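Local coordinates for protein uracil-DNA glycosylase (Epstein-Barr virus, PDB 6LYJ) that belongs to the uracil-DNA glycosylase superfamily of alpha/beta proteins, built round a central parallel sheet flanked by helices, at residues V51-Y65 with T153-W167. Residues are numbered along the deposited sequence; the frame is centred on the assembly and turned at random.
Sequences VIACVRRLRTQATVY and TVQKGKPGSHADIGW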
ATOM      1  N   VAL A  51      -4.704 -19.850 -10.661  1.00 15.58           N
ATOM      2  CA  VAL A  51      -4.175 -18.488 -10.573  1.00 15.41           C
ATOM      3  C   VAL A  51      -2.659 -18.502 -10.755  1.00 15.45           C
ATOM      4  O   VAL A  51      -2.086 -17.659 -11.466  1.00 16.39           O
ATOM      5  CB  VAL A  51      -4.579 -17.834  -9.241  1.00 15.06           C
ATOM      6  CG1 VAL A  51      -4.082 -16.399  -9.191  1.00 14.20           C
ATOM      7  CG2 VAL A  51      -6.087 -17.883  -9.061  1.00 18.04           C
ATOM      8  N   ILE A  52      -1.988 -19.442 -10.084  1.00 17.03           N
ATOM      9  CA  ILE A  52      -0.543 -19.596 -10.233  1.00 18.86           C
ATOM     10  C   ILE A  52      -0.174 -19.832 -11.694  1.00 16.39           C
ATOM     11  O   ILE A  52       0.796 -19.261 -12.207  1.00 15.94           O
ATOM     12  CB  ILE A  52      -0.042 -20.731  -9.321  1.00 20.71           C
ATOM     13  CG1 ILE A  52      -0.174 -20.311  -7.856  1.00 20.10           C
ATOM     14  CG2 ILE A  52       1.395 -21.111  -9.662  1.00 20.32           C
ATOM     15  CD1 ILE A  52       0.053 -21.431  -6.876  1.00 22.04           C
ATOM     16  N   ALA A  53      -0.947 -20.674 -12.387  1.00 17.85           N
ATOM     17  CA  ALA A  53      -0.682 -20.950 -13.795  1.00 18.15           C
ATOM     18  C   ALA A  53      -0.871 -19.700 -14.647  1.00 18.28           C
ATOM     19  O   ALA A  53      -0.115 -19.468 -15.598  1.00 22.89           O
ATOM     20  CB  ALA A  53      -1.582 -22.086 -14.283  1.00 16.14           C
ATOM     21  N   CYS A  54      -1.902 -18.907 -14.345  1.00 19.86           N
ATOM     22  CA  CYS A  54      -2.111 -17.650 -15.058  1.00 17.79           C
ATOM     23  C   CYS A  54      -0.894 -16.745 -14.926  1.00 21.81           C
ATOM     24  O   CYS A  54      -0.423 -16.164 -15.915  1.00 19.69           O
ATOM     25  CB  CYS A  54      -3.360 -16.948 -14.523  1.00 18.08           C
ATOM     26  SG  CYS A  54      -3.690 -15.334 -15.267  1.00 21.53           S
ATOM     27  N   VAL A  55      -0.383 -16.599 -13.700  1.00 13.68           N
ATOM     28  CA  VAL A  55       0.802 -15.765 -13.502  1.00 13.54           C
ATOM     29  C   VAL A  55       1.987 -16.337 -14.273  1.00 21.62           C
ATOM     30  O   VAL A  55       2.787 -15.592 -14.854  1.00 20.93           O
ATOM     31  CB  VAL A  55       1.120 -15.617 -12.001  1.00 21.26           C
ATOM     32  CG1 VAL A  55       2.384 -14.785 -11.805  1.00 21.00           C
ATOM     33  CG2 VAL A  55      -0.050 -14.983 -11.261  1.00 12.40           C
ATOM     34  N   ARG A  56       2.124 -17.669 -14.286  1.00 22.73           N
ATOM     35  CA  ARG A  56       3.207 -18.293 -15.047  1.00 25.32           C
ATOM     36  C   ARG A  56       3.112 -17.970 -16.534  1.00 22.19           C
ATOM     37  O   ARG A  56       4.132 -17.735 -17.191  1.00 19.17           O
ATOM     38  CB  ARG A  56       3.217 -19.807 -14.833  1.00 25.01           C
ATOM     39  CG  ARG A  56       3.770 -20.230 -13.486  1.00 30.35           C
ATOM     40  CD  ARG A  56       4.103 -21.709 -13.470  1.00 37.05           C
ATOM     41  NE  ARG A  56       4.563 -22.145 -12.156  1.00 38.42           N
ATOM     42  CZ  ARG A  56       3.981 -23.102 -11.444  1.00 40.00           C
ATOM     43  NH1 ARG A  56       2.925 -23.742 -11.929  1.00 41.09           N
ATOM     44  NH2 ARG A  56       4.467 -23.431 -10.254  1.00 41.10           N
ATOM     45  N   ARG A  57       1.895 -17.966 -17.085  1.00 18.97           N
ATOM     46  CA  ARG A  57       1.731 -17.585 -18.486  1.00 19.29           C
ATOM     47  C   ARG A  57       2.095 -16.123 -18.703  1.00 26.27           C
ATOM     48  O   ARG A  57       2.753 -15.778 -19.693  1.00 25.61           O
ATOM     49  CB  ARG A  57       0.298 -17.839 -18.958  1.00 17.69           C
ATOM     50  CG  ARG A  57      -0.099 -19.302 -19.073  1.00 19.41           C
ATOM     51  CD  ARG A  57      -1.437 -19.455 -19.795  1.00 20.04           C
ATOM     52  NE  ARG A  57      -2.499 -18.637 -19.210  1.00 19.69           N
ATOM     53  CZ  ARG A  57      -3.263 -19.009 -18.185  1.00 21.92           C
ATOM     54  NH1 ARG A  57      -3.083 -20.188 -17.607  1.00 16.46           N
ATOM     55  NH2 ARG A  57      -4.205 -18.190 -17.731  1.00 15.88           N
ATOM     56  N   LEU A  58       1.663 -15.248 -17.792  1.00 25.16           N
ATOM     57  CA  LEU A  58       1.941 -13.823 -17.953  1.00 24.81           C
ATOM     58  C   LEU A  58       3.428 -13.509 -17.817  1.00 22.51           C
ATOM     59  O   LEU A  58       3.905 -12.529 -18.399  1.00 20.99           O
ATOM     60  CB  LEU A  58       1.130 -13.015 -16.939  1.00 24.65           C
ATOM     61  CG  LEU A  58      -0.392 -13.076 -17.097  1.00 22.83           C
ATOM     62  CD1 LEU A  58      -1.086 -12.532 -15.860  1.00 19.40           C
ATOM     63  CD2 LEU A  58      -0.818 -12.304 -18.336  1.00 22.77           C
ATOM     64  N   ARG A  59       4.176 -14.329 -17.073  1.00 23.85           N
ATOM     65  CA  ARG A  59       5.589 -14.031 -16.836  1.00 24.98           C
ATOM     66  C   ARG A  59       6.443 -14.154 -18.093  1.00 29.98           C
ATOM     67  O   ARG A  59       7.494 -13.508 -18.184  1.00 26.69           O
ATOM     68  CB  ARG A  59       6.148 -14.948 -15.750  1.00 24.91           C
ATOM     69  CG  ARG A  59       6.079 -14.368 -14.357  1.00 27.76           C
ATOM     70  CD  ARG A  59       6.845 -15.225 -13.367  1.00 27.13           C
ATOM     71  NE  ARG A  59       6.235 -15.153 -12.044  1.00 23.07           N
ATOM     72  CZ  ARG A  59       6.463 -14.177 -11.174  1.00 20.42           C
ATOM     73  NH1 ARG A  59       7.306 -13.198 -11.477  1.00 23.34           N
ATOM     74  NH2 ARG A  59       5.861 -14.187  -9.996  1.00 21.84           N
ATOM     75  N   THR A  60       6.035 -14.979 -19.059  1.00 31.25           N
ATOM     76  CA  THR A  60       6.807 -15.106 -20.290  1.00 29.80           C
ATOM     77  C   THR A  60       6.559 -13.962 -21.260  1.00 30.94           C
ATOM     78  O   THR A  60       7.337 -13.791 -22.205  1.00 32.92           O
ATOM     79  CB  THR A  60       6.502 -16.433 -20.994  1.00 27.74           C
ATOM     80  OG1 THR A  60       5.160 -16.418 -21.493  1.00 26.83           O
ATOM     81  CG2 THR A  60       6.670 -17.601 -20.033  1.00 31.05           C
ATOM     82  N   GLN A  61       5.506 -13.176 -21.047  1.00 30.24           N
ATOM     83  CA  GLN A  61       5.195 -12.049 -21.912  1.00 32.44           C
ATOM     84  C   GLN A  61       5.675 -10.710 -21.367  1.00 35.27           C
ATOM     85  O   GLN A  61       5.820  -9.762 -22.147  1.00 39.95           O
ATOM     86  CB  GLN A  61       3.685 -12.001 -22.171  1.00 33.07           C
ATOM     87  CG  GLN A  61       3.156 -13.298 -22.771  1.00 39.28           C
ATOM     88  CD  GLN A  61       1.655 -13.451 -22.642  1.00 46.42           C
ATOM     89  OE1 GLN A  61       0.999 -12.690 -21.930  1.00 47.36           O
ATOM     90  NE2 GLN A  61       1.100 -14.441 -23.334  1.00 51.40           N
ATOM     91  N   ALA A  62       5.945 -10.608 -20.068  1.00 32.66           N
ATOM     92  CA  ALA A  62       6.302  -9.327 -19.475  1.00 31.17           C
ATOM     93  C   ALA A  62       6.960  -9.571 -18.126  1.00 30.53           C
ATOM     94  O   ALA A  62       6.915 -10.675 -17.577  1.00 27.66           O
ATOM     95  CB  ALA A  62       5.077  -8.419 -19.326  1.00 32.50           C
ATOM     96  N   THR A  63       7.567  -8.511 -17.592  1.00 28.52           N
ATOM     97  CA  THR A  63       8.166  -8.564 -16.266  1.00 25.21           C
ATOM     98  C   THR A  63       7.077  -8.528 -15.203  1.00 22.21           C
ATOM     99  O   THR A  63       6.222  -7.636 -15.208  1.00 19.25           O
ATOM    100  CB  THR A  63       9.129  -7.395 -16.060  1.00 23.61           C
ATOM    101  OG1 THR A  63      10.037  -7.312 -17.166  1.00 26.01           O
ATOM    102  CG2 THR A  63       9.918  -7.581 -14.772  1.00 23.26           C
ATOM    103  N   VAL A  64       7.122  -9.491 -14.285  1.00 23.78           N
ATOM    104  CA  VAL A  64       6.146  -9.618 -13.211  1.00 21.37           C
ATOM    105  C   VAL A  64       6.883  -9.603 -11.878  1.00 20.01           C
ATOM    106  O   VAL A  64       7.908 -10.276 -11.719  1.00 17.72           O
ATOM    107  CB  VAL A  64       5.311 -10.909 -13.366  1.00 19.23           C
ATOM    108  CG1 VAL A  64       4.365 -11.089 -12.182  1.00 15.60           C
ATOM    109  CG2 VAL A  64       4.536 -10.887 -14.680  1.00 14.12           C
ATOM    110  N   TYR A  65       6.356  -8.836 -10.921  1.00 16.71           N
ATOM    111  CA  TYR A  65       6.932  -8.722  -9.593  1.00 19.07           C
ATOM    112  C   TYR A  65       5.964  -9.248  -8.539  1.00 20.27           C
ATOM    113  O   TYR A  65       4.747  -9.091  -8.683  1.00 19.10           O
ATOM    114  CB  TYR A  65       7.287  -7.262  -9.254  1.00 18.93           C
ATOM    115  CG  TYR A  65       8.306  -6.623 -10.168  1.00 20.84           C
ATOM    116  CD1 TYR A  65       9.564  -7.186 -10.343  1.00 22.50           C
ATOM    117  CD2 TYR A  65       8.013  -5.449 -10.849  1.00 21.91           C
ATOM    118  CE1 TYR A  65      10.506  -6.596 -11.171  1.00 19.78           C
ATOM    119  CE2 TYR A  65       8.942  -4.854 -11.680  1.00 21.53           C
ATOM    120  CZ  TYR A  65      10.188  -5.432 -11.837  1.00 23.08           C
ATOM    121  OH  TYR A  65      11.115  -4.844 -12.669  1.00 24.07           O
ATOM    122  N   THR A 153       0.768 -10.367  -7.131  1.00 10.65           N
ATOM    123  CA  THR A 153       1.685 -10.097  -8.229  1.00 16.43           C
ATOM    124  C   THR A 153       1.270  -8.810  -8.933  1.00 15.80           C
ATOM    125  O   THR A 153       0.164  -8.300  -8.736  1.00 13.97           O
ATOM    126  CB  THR A 153       1.738 -11.270  -9.229  1.00 17.64           C
ATOM    127  OG1 THR A 153       0.414 -11.582  -9.676  1.00 16.07           O
ATOM    128  CG2 THR A 153       2.361 -12.508  -8.581  1.00 11.46           C
ATOM    129  N   VAL A 154       2.180  -8.278  -9.745  1.00 13.63           N
ATOM    130  CA  VAL A 154       1.906  -7.081 -10.534  1.00 16.04           C
ATOM    131  C   VAL A 154       2.864  -7.055 -11.720  1.00 20.36           C
ATOM    132  O   VAL A 154       4.026  -7.456 -11.604  1.00 18.51           O
ATOM    133  CB  VAL A 154       2.020  -5.802  -9.667  1.00 14.05           C
ATOM    134  CG1 VAL A 154       3.454  -5.593  -9.179  1.00 15.21           C
ATOM    135  CG2 VAL A 154       1.508  -4.585 -10.425  1.00 13.11           C
ATOM    136  N   GLN A 155       2.371  -6.587 -12.865  1.00 23.42           N
ATOM    137  CA  GLN A 155       3.239  -6.364 -14.014  1.00 23.77           C
ATOM    138  C   GLN A 155       4.041  -5.083 -13.814  1.00 20.56           C
ATOM    139  O   GLN A 155       3.531  -4.092 -13.283  1.00 19.35           O
ATOM    140  CB  GLN A 155       2.426  -6.289 -15.308  1.00 25.94           C
ATOM    141  CG  GLN A 155       3.287  -6.187 -16.566  1.00 28.70           C
ATOM    142  CD  GLN A 155       2.476  -6.047 -17.844  1.00 29.57           C
ATOM    143  OE1 GLN A 155       1.392  -6.616 -17.978  1.00 29.20           O
ATOM    144  NE2 GLN A 155       3.008  -5.290 -18.797  1.00 29.27           N
ATOM    145  N   LYS A 156       5.312  -5.124 -14.214  1.00 20.47           N
ATOM    146  CA  LYS A 156       6.203  -3.975 -14.093  1.00 21.73           C
ATOM    147  C   LYS A 156       5.559  -2.699 -14.623  1.00 25.06           C
ATOM    148  O   LYS A 156       5.047  -2.663 -15.743  1.00 28.54           O
ATOM    149  CB  LYS A 156       7.504  -4.253 -14.846  1.00 22.08           C
ATOM    150  CG  LYS A 156       8.385  -3.032 -15.049  1.00 28.03           C
ATOM    151  CD  LYS A 156       9.596  -3.376 -15.896  1.00 35.02           C
ATOM    152  CE  LYS A 156      10.389  -2.131 -16.265  1.00 40.39           C
ATOM    153  NZ  LYS A 156      11.427  -2.427 -17.292  1.00 43.85           N
ATOM    154  N   GLY A 157       5.580  -1.652 -13.800  1.00 24.00           N
ATOM    155  CA  GLY A 157       5.101  -0.345 -14.194  1.00 23.42           C
ATOM    156  C   GLY A 157       3.601  -0.189 -14.312  1.00 24.75           C
ATOM    157  O   GLY A 157       3.142   0.898 -14.678  1.00 23.64           O
ATOM    158  N   LYS A 158       2.816  -1.227 -14.024  1.00 26.38           N
ATOM    159  CA  LYS A 158       1.368  -1.190 -14.225  1.00 26.70           C
ATOM    160  C   LYS A 158       0.638  -1.578 -12.947  1.00 26.44           C
ATOM    161  O   LYS A 158       0.275  -2.747 -12.755  1.00 29.18           O
ATOM    162  CB  LYS A 158       0.963  -2.092 -15.389  1.00 27.94           C
ATOM    163  CG  LYS A 158       1.406  -1.559 -16.751  1.00 31.63           C
ATOM    164  CD  LYS A 158       1.007  -2.494 -17.880  1.00 36.20           C
ATOM    165  CE  LYS A 158       1.203  -1.843 -19.245  1.00 41.05           C
ATOM    166  NZ  LYS A 158       2.374  -0.925 -19.271  1.00 44.42           N
ATOM    167  N   PRO A 159       0.408  -0.627 -12.046  1.00 22.86           N
ATOM    168  CA  PRO A 159      -0.313  -0.942 -10.806  1.00 23.30           C
ATOM    169  C   PRO A 159      -1.716  -1.454 -11.098  1.00 23.31           C
ATOM    170  O   PRO A 159      -2.407  -0.952 -11.985  1.00 24.97           O
ATOM    171  CB  PRO A 159      -0.353   0.397 -10.066  1.00 21.59           C
ATOM    172  CG  PRO A 159      -0.128   1.439 -11.132  1.00 21.42           C
ATOM    173  CD  PRO A 159       0.789   0.795 -12.125  1.00 21.83           C
ATOM    174  N   GLY A 160      -2.135  -2.464 -10.337  1.00 18.70           N
ATOM    175  CA  GLY A 160      -3.446  -3.049 -10.521  1.00 20.18           C
ATOM    176  C   GLY A 160      -3.580  -3.978 -11.709  1.00 23.25           C
ATOM    177  O   GLY A 160      -4.685  -4.475 -11.958  1.00 28.15           O
ATOM    178  N   SER A 161      -2.498  -4.227 -12.449  1.00 21.85           N
ATOM    179  CA  SER A 161      -2.585  -5.018 -13.669  1.00 21.41           C
ATOM    180  C   SER A 161      -2.971  -6.465 -13.398  1.00 22.37           C
ATOM    181  O   SER A 161      -3.540  -7.115 -14.281  1.00 20.93           O
ATOM    182  CB  SER A 161      -1.254  -4.966 -14.422  1.00 19.21           C
ATOM    183  OG  SER A 161      -0.173  -5.301 -13.565  1.00 17.45           O
ATOM    184  N   HIS A 162      -2.711  -6.978 -12.196  1.00 24.52           N
ATOM    185  CA  HIS A 162      -3.117  -8.331 -11.839  1.00 21.90           C
ATOM    186  C   HIS A 162      -4.252  -8.338 -10.819  1.00 21.71           C
ATOM    187  O   HIS A 162      -4.424  -9.325 -10.095  1.00 20.59           O
ATOM    188  CB  HIS A 162      -1.918  -9.117 -11.311  1.00 17.28           C
ATOM    189  CG  HIS A 162      -0.897  -9.434 -12.357  1.00 15.17           C
ATOM    190  ND1 HIS A 162       0.222 -10.197 -12.098  1.00 17.43           N
ATOM    191  CD2 HIS A 162      -0.824  -9.090 -13.664  1.00 16.39           C
ATOM    192  CE1 HIS A 162       0.939 -10.312 -13.202  1.00 16.87           C
ATOM    193  NE2 HIS A 162       0.328  -9.646 -14.166  1.00 16.46           N
ATOM    194  N   ALA A 163      -5.027  -7.254 -10.748  1.00 20.96           N
ATOM    195  CA  ALA A 163      -6.113  -7.164  -9.776  1.00 21.13           C
ATOM    196  C   ALA A 163      -7.254  -8.140 -10.050  1.00 20.39           C
ATOM    197  O   ALA A 163      -8.038  -8.418  -9.138  1.00 22.21           O
ATOM    198  CB  ALA A 163      -6.662  -5.735  -9.730  1.00 19.35           C
ATOM    199  N   ASP A 164      -7.381  -8.662 -11.272  1.00 20.77           N
ATOM    200  CA  ASP A 164      -8.540  -9.472 -11.631  1.00 21.46           C
ATOM    201  C   ASP A 164      -8.175 -10.879 -12.093  1.00 23.97           C
ATOM    202  O   ASP A 164      -8.975 -11.526 -12.773  1.00 31.45           O
ATOM    203  CB  ASP A 164      -9.365  -8.770 -12.714  1.00 29.62           C
ATOM    204  CG  ASP A 164     -10.001  -7.487 -12.221  1.00 37.22           C
ATOM    205  OD1 ASP A 164     -10.586  -7.495 -11.116  1.00 39.60           O
ATOM    206  OD2 ASP A 164      -9.910  -6.466 -12.935  1.00 41.31           O
ATOM    207  N   ILE A 165      -6.987 -11.375 -11.750  1.00 19.59           N
ATOM    208  CA  ILE A 165      -6.590 -12.705 -12.195  1.00 22.29           C
ATOM    209  C   ILE A 165      -6.879 -13.776 -11.157  1.00 21.69           C
ATOM    210  O   ILE A 165      -6.580 -14.956 -11.392  1.00 23.92           O
ATOM    211  CB  ILE A 165      -5.107 -12.726 -12.605  1.00 23.22           C
ATOM    212  CG1 ILE A 165      -4.215 -12.517 -11.385  1.00 21.88           C
ATOM    213  CG2 ILE A 165      -4.845 -11.663 -13.664  1.00 23.89           C
ATOM    214  CD1 ILE A 165      -2.752 -12.670 -11.688  1.00 22.60           C
ATOM    215  N   GLY A 166      -7.452 -13.405 -10.016  1.00 17.12           N
ATOM    216  CA  GLY A 166      -7.874 -14.367  -9.016  1.00 16.27           C
ATOM    217  C   GLY A 166      -7.157 -14.273  -7.687  1.00 19.61           C
ATOM    218  O   GLY A 166      -7.472 -15.063  -6.786  1.00 21.34           O
ATOM    219  N   TRP A 167      -6.193 -13.364  -7.510  1.00 15.72           N
ATOM    220  CA  TRP A 167      -5.532 -13.245  -6.213  1.00 15.94           C
ATOM    221  C   TRP A 167      -6.508 -12.806  -5.127  1.00 17.10           C
ATOM    222  O   TRP A 167      -6.384 -13.225  -3.971  1.00 18.53           O
ATOM    223  CB  TRP A 167      -4.356 -12.267  -6.289  1.00 13.25           C
ATOM    224  CG  TRP A 167      -3.111 -12.806  -6.957  1.00 14.09           C
ATOM    225  CD1 TRP A 167      -2.409 -12.221  -7.976  1.00 13.53           C
ATOM    226  CD2 TRP A 167      -2.425 -14.029  -6.652  1.00 10.87           C
ATOM    227  NE1 TRP A 167      -1.333 -13.000  -8.318  1.00 11.08           N
ATOM    228  CE2 TRP A 167      -1.320 -14.116  -7.522  1.00 15.85           C
ATOM    229  CE3 TRP A 167      -2.641 -15.060  -5.729  1.00 18.82           C
ATOM    230  CZ2 TRP A 167      -0.432 -15.192  -7.496  1.00 14.73           C
ATOM    231  CZ3 TRP A 167      -1.758 -16.127  -5.707  1.00 17.77           C
ATOM    232  CH2 TRP A 167      -0.668 -16.185  -6.585  1.00 19.07           C
TER
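Y65 and V154 form the hydrogen-bonded pair of a short antiparallel two-stranded sheet: Y65 N gives to V154 O at 2.8 Å, almost straight at 176°, and V154 N returns to Y65 O. One step along, V64 faces Q155 as a non-hydrogen-bonded pair, and K156 N, already inside the type II turn from Q155 to K158, gives to T63 O at 2.9 Å. The Y65 ring lies beside K156, with Y65 CE2 3.5 Å from K156 CB, while the extended lysine chain runs on past the phenol OH.

On the face bearing V64 and Q155, H162 lies between the helix and the two-stranded sheet. V64 CG1 touches its edge at CE1 and L58 CD1 approaches NE2 obliquely at 3.6 Å, while the backbone of V154 and Q155 lies over one ring face. The buried T153 hydroxyl fixes two rings: OG1 is 2.8 Å from H162 ND1 and accepts from W167 NE1 at 2.6 Å. The T153 chi1 of 54° sets OG1 between its own backbone N and carbonyl carbon, turned to these rings, and leaves CG2 to meet V55 CG1 tip to tip.

Toward the N-terminal side of the helix segment, V51 CG1, anti to its backbone N (chi1 -177°), sits squarely over the six-membered ring of W167, 3.8 Å from its centroid, a CH-pi contact. V55 CG2 packs on I165 CD1, and C54 SG rests against I165 CB. G166 passes close to V51; its backbone angles call for glycine, and a CB would also run into V51 CG2.

Helix 42-59 thus lies against the loop that leads from strand 154-155 into helix 167-181, whose N-cap is G166; R59 NH2 hydrogen-bonds P66 O, just past strand 64-65, linking this part of the chain to the sheet beside it.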